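Local coordinates for protein telomere length regulator taz1 (Schizosaccharomyces pombe, PDB 4ZMI) that binds double-stranded telomeric DNA, forms homodimers and regulates telomere length and function in fission yeast, the present chain being its helical domain, at residues Ala31-Ser34 with Glu35-Asp39. Numbering follows the deposited sequence.
Sequences AIFS and ESSKD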
ATOM      1  N   ALA A  31     -14.300   5.536 -11.026  1.00 97.91           N
ATOM      2  CA  ALA A  31     -15.174   6.184 -11.994  1.00100.97           C
ATOM      3  C   ALA A  31     -15.353   7.635 -11.598  1.00100.79           C
ATOM      4  O   ALA A  31     -15.227   8.526 -12.427  1.00102.77           O
ATOM      5  CB  ALA A  31     -16.512   5.487 -12.062  1.00 98.48           C
ATOM      6  N   ILE A  32     -15.635   7.862 -10.318  1.00100.59           N
ATOM      7  CA  ILE A  32     -15.797   9.214  -9.800  1.00100.19           C
ATOM      8  C   ILE A  32     -14.510  10.031  -9.973  1.00104.59           C
ATOM      9  O   ILE A  32     -14.567  11.228 -10.264  1.00108.04           O
ATOM     10  CB  ILE A  32     -16.295   9.217  -8.329  1.00 96.04           C
ATOM     11  CG1 ILE A  32     -17.709   8.629  -8.242  1.00 97.78           C
ATOM     12  CG2 ILE A  32     -16.291  10.621  -7.746  1.00 91.95           C
ATOM     13  CD1 ILE A  32     -18.403   8.846  -6.903  1.00 96.41           C
ATOM     14  N   PHE A  33     -13.347   9.396  -9.837  1.00 98.16           N
ATOM     15  CA  PHE A  33     -12.107  10.118 -10.137  1.00 93.48           C
ATOM     16  C   PHE A  33     -11.947  10.464 -11.627  1.00 98.96           C
ATOM     17  O   PHE A  33     -11.210  11.386 -11.982  1.00101.98           O
ATOM     18  CB  PHE A  33     -10.851   9.380  -9.646  1.00 77.36           C
ATOM     19  CG  PHE A  33      -9.577  10.100  -9.986  1.00 67.86           C
ATOM     20  CD1 PHE A  33      -9.195  11.217  -9.265  1.00 69.59           C
ATOM     21  CD2 PHE A  33      -8.793   9.698 -11.059  1.00 77.16           C
ATOM     22  CE1 PHE A  33      -8.033  11.909  -9.584  1.00 73.99           C
ATOM     23  CE2 PHE A  33      -7.625  10.387 -11.395  1.00 79.53           C
ATOM     24  CZ  PHE A  33      -7.244  11.490 -10.650  1.00 76.96           C
ATOM     25  N   SER A  34     -12.613   9.719 -12.500  1.00103.46           N
ATOM     26  CA  SER A  34     -12.485   9.975 -13.930  1.00112.47           C
ATOM     27  C   SER A  34     -13.218  11.247 -14.333  1.00108.81           C
ATOM     28  O   SER A  34     -12.849  11.893 -15.301  1.00112.18           O
ATOM     29  CB  SER A  34     -12.988   8.787 -14.751  1.00122.29           C
ATOM     30  OG  SER A  34     -12.189   7.644 -14.513  1.00123.02           O
ATOM     31  N   GLU A  35     -14.248  11.603 -13.574  1.00111.47           N
ATOM     32  CA  GLU A  35     -15.042  12.788 -13.865  1.00122.02           C
ATOM     33  C   GLU A  35     -14.282  14.073 -13.536  1.00124.60           C
ATOM     34  O   GLU A  35     -14.335  15.047 -14.292  1.00127.41           O
ATOM     35  CB  GLU A  35     -16.361  12.758 -13.081  1.00126.20           C
ATOM     36  CG  GLU A  35     -17.128  11.447 -13.173  1.00127.32           C
ATOM     37  CD  GLU A  35     -17.863  11.283 -14.486  1.00137.19           C
ATOM     38  OE1 GLU A  35     -18.084  12.299 -15.183  1.00141.02           O
ATOM     39  OE2 GLU A  35     -18.225  10.135 -14.815  1.00139.82           O
ATOM     40  N   SER A  36     -13.562  14.071 -12.418  1.00117.93           N
ATOM     41  CA  SER A  36     -13.015  15.316 -11.881  1.00117.48           C
ATOM     42  C   SER A  36     -11.495  15.330 -11.760  1.00115.48           C
ATOM     43  O   SER A  36     -10.946  15.956 -10.855  1.00114.17           O
ATOM     44  CB  SER A  36     -13.646  15.605 -10.518  1.00114.49           C
ATOM     45  OG  SER A  36     -14.932  15.017 -10.422  1.00109.70           O
ATOM     46  N   SER A  37     -10.818  14.665 -12.688  1.00118.34           N
ATOM     47  CA  SER A  37      -9.360  14.556 -12.653  1.00120.24           C
ATOM     48  C   SER A  37      -8.600  15.886 -12.663  1.00131.07           C
ATOM     49  O   SER A  37      -7.380  15.881 -12.783  1.00140.66           O
ATOM     50  CB  SER A  37      -8.860  13.691 -13.816  1.00119.42           C
ATOM     51  OG  SER A  37      -9.417  12.393 -13.769  1.00118.07           O
ATOM     52  N   LYS A  38      -9.297  17.018 -12.567  1.00127.56           N
ATOM     53  CA  LYS A  38      -8.609  18.308 -12.450  1.00118.92           C
ATOM     54  C   LYS A  38      -9.128  19.166 -11.291  1.00109.81           C
ATOM     55  O   LYS A  38      -8.432  20.069 -10.827  1.00112.85           O
ATOM     56  CB  LYS A  38      -8.610  19.089 -13.779  1.00128.76           C
ATOM     57  CG  LYS A  38      -9.868  19.908 -14.075  1.00131.67           C
ATOM     58  CD  LYS A  38      -9.614  21.410 -13.948  1.00131.60           C
ATOM     59  CE  LYS A  38     -10.780  22.218 -14.509  1.00129.49           C
ATOM     60  NZ  LYS A  38     -10.656  23.673 -14.222  1.00127.46           N
ATOM     61  N   ASP A  39     -10.337  18.881 -10.818  1.00102.32           N
ATOM     62  CA  ASP A  39     -10.872  19.592  -9.658  1.00108.90           C
ATOM     63  C   ASP A  39     -10.467  18.937  -8.334  1.00110.85           C
ATOM     64  O   ASP A  39     -10.489  19.584  -7.285  1.00115.95           O
ATOM     65  CB  ASP A  39     -12.391  19.709  -9.744  1.00115.56           C
ATOM     66  CG  ASP A  39     -12.837  20.549 -10.912  1.00120.68           C
ATOM     67  OD1 ASP A  39     -12.219  20.430 -11.991  1.00120.06           O
ATOM     68  OD2 ASP A  39     -13.797  21.334 -10.752  1.00127.13           O
TER
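Phe33 lies with one ring face over the hydroxyl of Ser37, four residues on, where the chain is leaving its helix. Ser37 OG sits 3.6 Å above the ring plane, offset toward the rim, and CE2 is the ring atom nearest to it. The same hydroxyl gives its proton to the backbone: Ser37 OG is 2.7 Å from Phe33 O. It meets the carbonyl at a C=O...O angle of 149°, tilted 18° from its plane. One side chain thus touches both the ring and the carbonyl of a single residue. With CG anti to the backbone N (chi1 178°) and beside the carbonyl carbon, the ring swings to the carbonyl side of Phe33, over the hydroxyl that Phe33 O binds. Ser37 N also comes near Phe33 O, but at a poor angle, and the hydroxyl supplies the bond instead. An alanine at Ser37 removes the hydroxyl and would probably leave Phe33 O without its short bond and the ring face without its polar neighbour.

Two residues before the serine, Glu35 N is held only weakly, by Ala31 O at 3.4 Å and by Ile32 O. The CG of Glu35 lies against Ala31 O at 3.6 Å. Ser34 OG hydrogen-bonds back to Ser30 O.

This is the C-terminal end of helix 5-35, at the surface of the helical domain of Taz1. Beyond the turn the loop runs on to helix 43-50, whose Arg49 touches Ile32, Glu35 and Ser36, while the buried Phe33 ring packs against Pro215, Val218 and Asn219 of helix 214-229.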